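Local coordinates for protein sylvaticin (Pythium sylvaticum, PDB 2POS) that is a secreted alpha-elicitin-like protein of unestablished function that, as in related elicitins, probably binds sterols or other lipids, at residues E11-L15 / N69-F75; I60-K64 / V86-E90; C27-W33 / Q46-M50; C51-F57 / F89-C93. One frame throughout, in Å; residues are numbered along the deposited sequence.

Contact 1: residues E11-L15 / N69-F75; sequences EFFKL and NDCILVF
Leu-73 and Phe-12 form the tight part of this contact, where helix 10-13 meets the first strand of the antiparallel hairpin 73-75/78-80, the small beta element of the elicitin fold. The methyl CD1 of Leu-73 lies over the middle of the Phe-12 ring, 3.6 Å from its centroid and 11° off the normal, a CH-pi contact. Leu-73 CG stands anti to its own nitrogen (chi1 -169°), which carries the branch across to that face. The same ring meets Val-74 O at its edge, in plane, 3.4 Å from Phe-12 CZ, while the exposed Phe-75 leans obliquely past it, with CD1 3.8 Å from Phe-12 CE2. Beside Leu-73, Leu-80 of the partner strand continues the apolar layer.

The opposite end is polar and looser. A bend at chi2 turns the carboxylate of Glu-11 toward Asn-69, whose side chain is exposed. There Lys-14 NZ makes a salt bridge with Glu-11 OE1 at 3.0 Å, and Asn-67 O gives the ammonium a further acceptor. A nearly straight bond (168°) runs from Asn-69 N to Glu-11 OE2, 2.7 Å away, and one water within bonding distance of both OE2 and Asn-69 O probably links them.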
# COMPACT_ATOMS: atom_id res chain seq x y z
N GLU A 11 -1.04 13.12 -5.16
CA GLU A 11 -1.51 11.85 -4.61
C GLU A 11 -0.59 11.37 -3.49
O GLU A 11 -1.08 10.80 -2.52
CB GLU A 11 -1.64 10.80 -5.72
CG GLU A 11 -2.29 9.49 -5.30
CD GLU A 11 -3.81 9.57 -5.14
OE1 GLU A 11 -4.43 10.58 -5.52
OE2 GLU A 11 -4.38 8.58 -4.63
N PHE A 12 0.72 11.59 -3.61
CA PHE A 12 1.66 11.20 -2.56
C PHE A 12 1.28 11.86 -1.24
O PHE A 12 1.36 11.23 -0.18
CB PHE A 12 3.11 11.60 -2.88
CG PHE A 12 3.80 10.68 -3.84
CD1 PHE A 12 3.97 11.06 -5.17
CD2 PHE A 12 4.30 9.45 -3.42
CE1 PHE A 12 4.63 10.22 -6.07
CE2 PHE A 12 4.95 8.60 -4.33
CZ PHE A 12 5.12 8.99 -5.65
N PHE A 13 0.86 13.12 -1.30
CA PHE A 13 0.58 13.87 -0.07
C PHE A 13 -0.57 13.27 0.73
O PHE A 13 -0.64 13.43 1.95
CB PHE A 13 0.34 15.35 -0.35
CG PHE A 13 1.51 16.05 -1.02
CD1 PHE A 13 1.28 17.00 -2.01
CD2 PHE A 13 2.83 15.77 -0.66
CE1 PHE A 13 2.33 17.65 -2.64
CE2 PHE A 13 3.89 16.43 -1.28
CZ PHE A 13 3.63 17.38 -2.27
N LYS A 14 -1.48 12.56 0.04
CA LYS A 14 -2.57 11.87 0.72
C LYS A 14 -2.09 10.83 1.72
O LYS A 14 -2.80 10.51 2.67
CB LYS A 14 -3.46 11.13 -0.29
CG LYS A 14 -4.37 11.99 -1.13
CD LYS A 14 -5.21 11.03 -1.96
CE LYS A 14 -6.06 11.75 -2.96
NZ LYS A 14 -6.80 10.75 -3.77
N LEU A 15 -0.89 10.30 1.49
CA LEU A 15 -0.34 9.23 2.33
C LEU A 15 0.22 9.73 3.67
O LEU A 15 0.58 8.91 4.51
CB LEU A 15 0.75 8.47 1.57
CG LEU A 15 0.37 7.88 0.21
CD1 LEU A 15 1.61 7.29 -0.44
CD2 LEU A 15 -0.73 6.84 0.34
N ASN A 69 -6.74 7.36 -5.27
CA ASN A 69 -7.30 7.36 -6.61
C ASN A 69 -6.91 6.11 -7.39
O ASN A 69 -5.93 5.44 -7.07
CB ASN A 69 -6.88 8.62 -7.37
CG ASN A 69 -7.62 9.86 -6.88
OD1 ASN A 69 -8.68 9.76 -6.27
ND2 ASN A 69 -7.06 11.03 -7.15
N ASP A 70 -7.72 5.80 -8.40
CA ASP A 70 -7.49 4.71 -9.31
C ASP A 70 -6.57 5.23 -10.42
O ASP A 70 -7.03 5.70 -11.47
CB ASP A 70 -8.84 4.24 -9.86
CG ASP A 70 -8.75 2.92 -10.63
OD1 ASP A 70 -7.64 2.37 -10.80
OD2 ASP A 70 -9.81 2.43 -11.05
N CYS A 71 -5.27 5.18 -10.16
CA CYS A 71 -4.25 5.69 -11.06
C CYS A 71 -2.92 5.07 -10.67
O CYS A 71 -2.79 4.51 -9.58
CB CYS A 71 -4.14 7.22 -10.99
SG CYS A 71 -3.92 7.89 -9.30
N ILE A 72 -1.93 5.19 -11.56
CA ILE A 72 -0.60 4.66 -11.31
C ILE A 72 0.26 5.72 -10.63
O ILE A 72 0.53 6.78 -11.20
CB ILE A 72 0.06 4.16 -12.62
CG1 ILE A 72 -0.71 2.95 -13.19
CG2 ILE A 72 1.54 3.84 -12.40
CD1 ILE A 72 -0.56 1.66 -12.38
N LEU A 73 0.67 5.41 -9.41
CA LEU A 73 1.63 6.21 -8.66
C LEU A 73 3.04 5.82 -9.09
O LEU A 73 3.42 4.65 -9.01
CB LEU A 73 1.44 5.96 -7.16
CG LEU A 73 2.15 6.86 -6.15
CD1 LEU A 73 1.62 8.29 -6.24
CD2 LEU A 73 1.96 6.31 -4.75
N VAL A 74 3.79 6.82 -9.55
CA VAL A 74 5.14 6.62 -10.08
C VAL A 74 6.16 7.17 -9.09
O VAL A 74 6.17 8.37 -8.81
CB VAL A 74 5.30 7.34 -11.44
CG1 VAL A 74 6.74 7.21 -11.97
CG2 VAL A 74 4.32 6.78 -12.45
N PHE A 75 7.01 6.29 -8.58
CA PHE A 75 8.07 6.66 -7.63
C PHE A 75 9.39 6.09 -8.14
O PHE A 75 9.75 4.95 -7.82
CB PHE A 75 7.74 6.16 -6.22
CG PHE A 75 8.72 6.60 -5.17
CD1 PHE A 75 8.67 7.89 -4.66
CD2 PHE A 75 9.69 5.73 -4.70
CE1 PHE A 75 9.58 8.31 -3.70
CE2 PHE A 75 10.61 6.14 -3.74
CZ PHE A 75 10.55 7.43 -3.24
O HOH W 1 -3.73 6.06 -5.43

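Contact 2: residues I60-K64 / V86-E90; sequences IDAIK and VTEFE
Ile-60 reaches helix 82-92 with every arm of its side chain, and the torsions decide which arm meets which neighbour. With CG1 beside the backbone nitrogen (chi1 -70°), that methylene comes over one face of Phe-89, offset toward the rim, and makes a CH-pi contact 3.9 Å from the ring centroid. The second torsion, -69°, folds CD1 back toward Val-86 CG1, while CG2 points at the carbonyl of the same valine, 3.5 Å from Val-86 O. Val-86 divides its two methyls between partners. Val-86 CG1 presses on Ile-63 CG2 at 3.5 Å, tighter than ordinary van der Waals contact; Val-86 CG2, held between nitrogen and carbonyl carbon, lies 3.7 Å from Lys-64 CG.

Lys-64 runs fully extended from CG, sliding past Val-86 in the opposite direction until CE is 3.2 Å from Val-86 O. Its ammonium stops short of a salt bridge, with NZ 4.0 Å from Glu-90 OE1. Four waters gather round it instead: two lie between it and both Asp-61 OD1 and Glu-90 OE1, probably easing the repulsion between those acids, and the other two lie by Val-86 O and Thr-87 O, though not every such bond can form at once.

The two short helical segments run roughly antiparallel, at 149° with axes 9.7 Å apart. Leu-18 and Met-35, both from loops, pack against Ile-63, and helix 44-51 supplies Leu-47 and Met-50 to flank Phe-89.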
# COMPACT_ATOMS: atom_id res chain seq x y z
N ILE A 60 -3.80 -1.43 5.85
CA ILE A 60 -4.56 -1.42 4.60
C ILE A 60 -5.88 -0.66 4.74
O ILE A 60 -6.24 0.14 3.87
CB ILE A 60 -4.74 -2.86 4.04
CG1 ILE A 60 -3.39 -3.40 3.53
CG2 ILE A 60 -5.87 -2.92 2.98
CD1 ILE A 60 -2.81 -2.75 2.28
N ASP A 61 -6.57 -0.85 5.86
CA ASP A 61 -7.80 -0.10 6.13
C ASP A 61 -7.52 1.40 6.29
O ASP A 61 -8.31 2.23 5.84
CB ASP A 61 -8.53 -0.66 7.36
CG ASP A 61 -9.15 -2.02 7.10
OD1 ASP A 61 -9.18 -2.47 5.93
OD2 ASP A 61 -9.61 -2.66 8.07
N ALA A 62 -6.38 1.74 6.90
CA ALA A 62 -5.98 3.14 7.06
C ALA A 62 -5.68 3.80 5.70
O ALA A 62 -5.96 4.99 5.51
CB ALA A 62 -4.79 3.26 7.99
N ILE A 63 -5.12 3.03 4.77
CA ILE A 63 -4.90 3.53 3.41
C ILE A 63 -6.23 3.72 2.67
O ILE A 63 -6.43 4.72 1.98
CB ILE A 63 -3.92 2.64 2.59
CG1 ILE A 63 -2.57 2.54 3.31
CG2 ILE A 63 -3.71 3.22 1.19
CD1 ILE A 63 -1.67 1.38 2.86
N LYS A 64 -7.14 2.76 2.82
CA LYS A 64 -8.47 2.89 2.23
C LYS A 64 -9.12 4.20 2.66
O LYS A 64 -9.74 4.88 1.84
CB LYS A 64 -9.36 1.72 2.62
CG LYS A 64 -9.09 0.46 1.86
CD LYS A 64 -10.05 -0.62 2.31
CE LYS A 64 -9.81 -1.90 1.54
NZ LYS A 64 -10.68 -2.98 2.06
N VAL A 86 -4.93 -1.86 -2.16
CA VAL A 86 -5.67 -1.94 -0.89
C VAL A 86 -7.01 -2.66 -1.05
O VAL A 86 -7.48 -3.29 -0.11
CB VAL A 86 -5.83 -0.57 -0.18
CG1 VAL A 86 -4.47 0.02 0.13
CG2 VAL A 86 -6.68 0.41 -0.99
N THR A 87 -7.61 -2.57 -2.24
CA THR A 87 -8.91 -3.19 -2.47
C THR A 87 -8.74 -4.70 -2.61
O THR A 87 -9.56 -5.47 -2.09
CB THR A 87 -9.59 -2.60 -3.72
OG1 THR A 87 -9.72 -1.18 -3.56
CG2 THR A 87 -10.97 -3.20 -3.92
N GLU A 88 -7.67 -5.12 -3.27
CA GLU A 88 -7.42 -6.53 -3.51
C GLU A 88 -6.72 -7.26 -2.37
O GLU A 88 -6.65 -8.50 -2.38
CB GLU A 88 -6.65 -6.72 -4.82
CG GLU A 88 -7.48 -6.35 -6.05
CD GLU A 88 -6.84 -6.75 -7.36
OE1 GLU A 88 -5.60 -6.94 -7.41
OE2 GLU A 88 -7.60 -6.88 -8.35
N PHE A 89 -6.21 -6.51 -1.39
CA PHE A 89 -5.41 -7.11 -0.33
C PHE A 89 -6.12 -8.23 0.43
O PHE A 89 -5.62 -9.36 0.48
CB PHE A 89 -4.87 -6.05 0.65
CG PHE A 89 -4.14 -6.64 1.82
CD1 PHE A 89 -2.87 -7.17 1.68
CD2 PHE A 89 -4.76 -6.72 3.07
CE1 PHE A 89 -2.20 -7.75 2.76
CE2 PHE A 89 -4.11 -7.29 4.15
CZ PHE A 89 -2.83 -7.81 3.99
N GLU A 90 -7.26 -7.94 1.03
CA GLU A 90 -7.93 -8.94 1.88
C GLU A 90 -8.23 -10.26 1.14
O GLU A 90 -7.84 -11.33 1.61
CB GLU A 90 -9.19 -8.38 2.54
CG GLU A 90 -8.95 -7.52 3.76
CD GLU A 90 -10.23 -7.33 4.56
OE1 GLU A 90 -10.85 -6.25 4.43
OE2 GLU A 90 -10.63 -8.26 5.29
O HOH W 2 -11.22 -3.39 4.80
O HOH W 3 -8.94 -4.21 3.88
O HOH W 4 -8.71 -5.35 1.13
O HOH W 5 -11.34 -5.10 0.17

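Contact 3: residues C27-W33 / Q46-M50; sequences CQDASGW and QLKLM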
# COMPACT_ATOMS: atom_id res chain seq x y z
N CYS A 27 3.73 -3.33 10.24
CA CYS A 27 3.48 -4.11 9.02
C CYS A 27 4.73 -4.21 8.16
O CYS A 27 5.08 -5.30 7.70
CB CYS A 27 2.32 -3.50 8.23
SG CYS A 27 1.91 -4.40 6.72
N GLN A 28 5.42 -3.08 7.96
CA GLN A 28 6.63 -3.04 7.14
C GLN A 28 7.75 -3.89 7.74
O GLN A 28 8.38 -4.68 7.03
CB GLN A 28 7.10 -1.59 6.93
CG GLN A 28 6.14 -0.76 6.07
CD GLN A 28 6.66 0.65 5.80
OE1 GLN A 28 6.31 1.25 4.79
NE2 GLN A 28 7.48 1.17 6.71
N ASP A 29 7.96 -3.76 9.04
CA ASP A 29 9.00 -4.54 9.72
C ASP A 29 8.70 -6.03 9.73
O ASP A 29 9.61 -6.85 9.59
CB ASP A 29 9.21 -4.05 11.16
CG ASP A 29 9.85 -2.66 11.22
OD1 ASP A 29 10.23 -2.12 10.16
OD2 ASP A 29 9.97 -2.12 12.33
N ALA A 30 7.42 -6.39 9.89
CA ALA A 30 7.02 -7.80 9.92
C ALA A 30 7.16 -8.48 8.57
O ALA A 30 7.55 -9.64 8.48
CB ALA A 30 5.58 -7.93 10.42
N SER A 31 6.84 -7.74 7.50
CA SER A 31 6.73 -8.34 6.17
C SER A 31 7.91 -8.07 5.24
O SER A 31 8.14 -8.84 4.31
CB SER A 31 5.44 -7.86 5.50
OG SER A 31 5.52 -6.48 5.20
N GLY A 32 8.64 -6.98 5.49
CA GLY A 32 9.69 -6.55 4.57
C GLY A 32 9.16 -5.76 3.38
O GLY A 32 9.95 -5.28 2.56
N TRP A 33 7.83 -5.65 3.28
CA TRP A 33 7.20 -4.80 2.25
C TRP A 33 7.13 -3.36 2.72
O TRP A 33 6.73 -3.10 3.86
CB TRP A 33 5.78 -5.29 1.93
CG TRP A 33 5.00 -4.35 1.05
CD1 TRP A 33 5.17 -4.15 -0.29
CD2 TRP A 33 3.93 -3.49 1.45
NE1 TRP A 33 4.27 -3.22 -0.75
CE2 TRP A 33 3.49 -2.80 0.30
CE3 TRP A 33 3.29 -3.24 2.67
CZ2 TRP A 33 2.45 -1.87 0.33
CZ3 TRP A 33 2.25 -2.31 2.70
CH2 TRP A 33 1.84 -1.64 1.54
N GLN A 46 6.27 -11.66 0.85
CA GLN A 46 5.87 -10.53 1.68
C GLN A 46 4.39 -10.59 2.01
O GLN A 46 4.00 -10.36 3.15
CB GLN A 46 6.21 -9.20 1.00
CG GLN A 46 7.70 -8.91 0.97
CD GLN A 46 8.07 -7.84 -0.04
OE1 GLN A 46 7.24 -7.40 -0.84
NE2 GLN A 46 9.33 -7.42 -0.01
N LEU A 47 3.59 -10.92 1.00
CA LEU A 47 2.14 -11.03 1.19
C LEU A 47 1.78 -12.09 2.24
O LEU A 47 0.91 -11.85 3.09
CB LEU A 47 1.45 -11.34 -0.15
CG LEU A 47 -0.08 -11.37 -0.12
CD1 LEU A 47 -0.65 -10.02 0.31
CD2 LEU A 47 -0.62 -11.75 -1.51
N LYS A 48 2.45 -13.24 2.18
CA LYS A 48 2.30 -14.30 3.17
C LYS A 48 2.45 -13.75 4.58
O LYS A 48 1.62 -13.99 5.46
CB LYS A 48 3.37 -15.38 2.94
CG LYS A 48 3.29 -16.61 3.85
CD LYS A 48 2.57 -17.78 3.19
CE LYS A 48 1.09 -17.82 3.55
NZ LYS A 48 0.39 -19.01 3.00
N LEU A 49 3.53 -13.00 4.79
CA LEU A 49 3.81 -12.37 6.07
C LEU A 49 2.76 -11.34 6.45
O LEU A 49 2.28 -11.32 7.58
CB LEU A 49 5.21 -11.76 6.07
CG LEU A 49 6.36 -12.76 6.20
CD1 LEU A 49 7.66 -12.18 5.66
CD2 LEU A 49 6.52 -13.21 7.65
N MET A 50 2.37 -10.49 5.49
CA MET A 50 1.35 -9.47 5.72
C MET A 50 0.03 -10.09 6.15
O MET A 50 -0.62 -9.60 7.08
CB MET A 50 1.13 -8.64 4.45
CG MET A 50 2.27 -7.71 4.12
SD MET A 50 2.02 -6.90 2.53
CE MET A 50 0.79 -5.68 2.98
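Met-50 of helix 44-51 reaches Ser-31 and Trp-33 at the end of helix 22-31, and its chain can be followed atom by atom. Met-50 CB stays back, 4.5 Å from Ser-31 CB. The next carbon, set beside its own backbone nitrogen, moves in: Met-50 CG lies 3.5 Å from Ser-31 CB, closer than carbons usually pack. Met-50 SD then comes obliquely beside the indole of Trp-33, 4.5 Å from the centroid of the six-membered ring, a Met-aromatic contact. A bend at the last torsion (chi3 76°) brings the terminal methyl obliquely against the benzo portion, with Met-50 CE 3.5 Å from Trp-33 CE3. That methyl also approaches Cys-27 SG, which is bridged to Cys-56.

On the outer side, Leu-49 CD1 touches the Ser-31 carbonyl, and so does Gln-46 CG, at 3.4 Å from Ser-31 O. The amide oxygen of Gln-46 accepts from Thr-43 N and lies at the indole edge, whereas Trp-33 NE1 is bonded to Gly-40 O.

Ser-31 OG is engaged twice within its own segment. It donates to Cys-27 O at 2.8 Å, across the carbonyl plane from the bond made by Ser-31 N. Its acceptance from Trp-33 N, two residues on, is an ST turn; Gly-32, with positive phi, is the first residue to leave this helix of the disulfide-linked elicitin fold.

Contact 4: residues C51-F57 / F89-C93; sequences CGTAECF and FEPSC
Cys-51 and Cys-93 supply the covalent tie: their SG atoms are 2.0 Å apart, joined across a disulfide torsion of -77°. Both SG atoms stand anti to their carbonyl carbons, pointing across the gap to each other.

The aromatic part is a T-shaped pair. Phe-89 turns an edge to the face of Phe-57, the planes standing at 65° with centroids 5.1 Å apart. Phe-89 CE2 comes down off-centre, toward the rim of the Phe-57 ring, 3.8 Å from Phe-57 CD2.

Sulfur-aromatic contacts weld these two groups into one cluster. Cys-93 SG lies obliquely beside Phe-57, 3.9 Å from Phe-57 CZ, and also above the face of Phe-89 opposite the one covered by Ile-60. Cys-51 SG, too, is oblique to the Phe-89 ring, 5.0 Å from its centroid.

Apolar contact completes the set. Glu-90 CG meets the edge of the Phe-57 ring, and Cys-56 CB approaches Phe-89 CZ at 4.3 Å.

The contact thus fastens the end of helix 82-92 to the junction where helix 44-51 gives way to helix 54-64. Leu-47 and Met-50 of helix 44-51 pack on Phe-89, and a second disulfide, Cys-56 to Cys-27, ties the same junction to helix 22-31.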
# COMPACT_ATOMS: atom_id res chain seq x y z
N CYS A 51 -0.36 -11.16 5.46
CA CYS A 51 -1.64 -11.82 5.72
C CYS A 51 -1.75 -12.45 7.11
O CYS A 51 -2.84 -12.71 7.58
CB CYS A 51 -1.94 -12.85 4.62
SG CYS A 51 -2.23 -12.08 3.00
N GLY A 52 -0.60 -12.68 7.75
CA GLY A 52 -0.58 -13.16 9.13
C GLY A 52 -0.28 -12.10 10.18
O GLY A 52 -0.01 -12.43 11.34
N THR A 53 -0.33 -10.84 9.78
CA THR A 53 -0.00 -9.72 10.66
C THR A 53 -1.23 -8.81 10.78
O THR A 53 -1.62 -8.16 9.81
CB THR A 53 1.23 -8.93 10.13
OG1 THR A 53 2.33 -9.83 9.95
CG2 THR A 53 1.64 -7.81 11.09
N ALA A 54 -1.85 -8.79 11.96
CA ALA A 54 -3.05 -7.99 12.18
C ALA A 54 -2.85 -6.54 11.75
O ALA A 54 -3.73 -5.92 11.16
CB ALA A 54 -3.50 -8.05 13.64
N GLU A 55 -1.67 -6.00 12.06
CA GLU A 55 -1.36 -4.60 11.78
C GLU A 55 -1.33 -4.27 10.29
O GLU A 55 -1.57 -3.12 9.91
CB GLU A 55 -0.04 -4.20 12.44
CG GLU A 55 -0.14 -4.11 13.97
CD GLU A 55 0.12 -5.43 14.69
OE1 GLU A 55 0.28 -6.50 14.05
OE2 GLU A 55 0.16 -5.39 15.94
N CYS A 56 -1.03 -5.27 9.46
CA CYS A 56 -1.11 -5.06 8.01
C CYS A 56 -2.55 -4.83 7.55
O CYS A 56 -2.80 -3.99 6.69
CB CYS A 56 -0.46 -6.21 7.25
SG CYS A 56 1.33 -6.24 7.43
N PHE A 57 -3.50 -5.54 8.14
CA PHE A 57 -4.92 -5.28 7.87
C PHE A 57 -5.32 -3.89 8.35
O PHE A 57 -6.05 -3.18 7.66
CB PHE A 57 -5.80 -6.36 8.52
CG PHE A 57 -5.64 -7.71 7.89
CD1 PHE A 57 -4.60 -8.55 8.27
CD2 PHE A 57 -6.53 -8.14 6.91
CE1 PHE A 57 -4.43 -9.80 7.68
CE2 PHE A 57 -6.38 -9.40 6.32
CZ PHE A 57 -5.33 -10.23 6.71
N PHE A 89 -6.21 -6.51 -1.39
CA PHE A 89 -5.41 -7.11 -0.33
C PHE A 89 -6.12 -8.23 0.43
O PHE A 89 -5.62 -9.36 0.48
CB PHE A 89 -4.87 -6.05 0.65
CG PHE A 89 -4.14 -6.64 1.82
CD1 PHE A 89 -2.87 -7.17 1.68
CD2 PHE A 89 -4.76 -6.72 3.07
CE1 PHE A 89 -2.20 -7.75 2.76
CE2 PHE A 89 -4.11 -7.29 4.15
CZ PHE A 89 -2.83 -7.81 3.99
N GLU A 90 -7.26 -7.94 1.03
CA GLU A 90 -7.93 -8.94 1.88
C GLU A 90 -8.23 -10.26 1.14
O GLU A 90 -7.84 -11.33 1.61
CB GLU A 90 -9.19 -8.38 2.54
CG GLU A 90 -8.95 -7.52 3.76
CD GLU A 90 -10.23 -7.33 4.56
OE1 GLU A 90 -10.85 -6.25 4.43
OE2 GLU A 90 -10.63 -8.26 5.29
N PRO A 91 -8.90 -10.18 -0.04
CA PRO A 91 -9.12 -11.43 -0.78
C PRO A 91 -7.84 -12.15 -1.22
O PRO A 91 -7.86 -13.36 -1.43
CB PRO A 91 -9.93 -11.00 -2.02
CG PRO A 91 -10.40 -9.63 -1.73
CD PRO A 91 -9.51 -9.02 -0.70
N SER A 92 -6.73 -11.41 -1.36
CA SER A 92 -5.47 -12.01 -1.81
C SER A 92 -4.87 -12.93 -0.74
O SER A 92 -4.00 -13.74 -1.03
CB SER A 92 -4.46 -10.95 -2.24
OG SER A 92 -3.79 -10.36 -1.13
N CYS A 93 -5.37 -12.80 0.49
CA CYS A 93 -4.83 -13.55 1.63
C CYS A 93 -5.34 -14.98 1.75
O CYS A 93 -4.78 -15.78 2.50
CB CYS A 93 -5.11 -12.80 2.93
SG CYS A 93 -4.10 -11.34 3.13

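Three of the four contacts form a continuous helical body, and contact 1 stands apart at the hairpin. Contacts 2 and 4 lie along the same pair, helices 54-64 and 82-92, with centres 9 Å apart, and share Phe-89 and Glu-90. Contact 3 closes before either opens yet touches both through Met-50 and Phe-89, and the Cys-27/Cys-56 disulfide joins it directly to contact 4. Contact 1 is about 21 Å, centre to centre, from contacts 3 and 4, across the middle of the molecule. In sequence its two segments span contact 3 and alternate with those of contacts 2 and 4. The interleaved connections and disulfides probably help to hold this small, secreted elicitin fold compact.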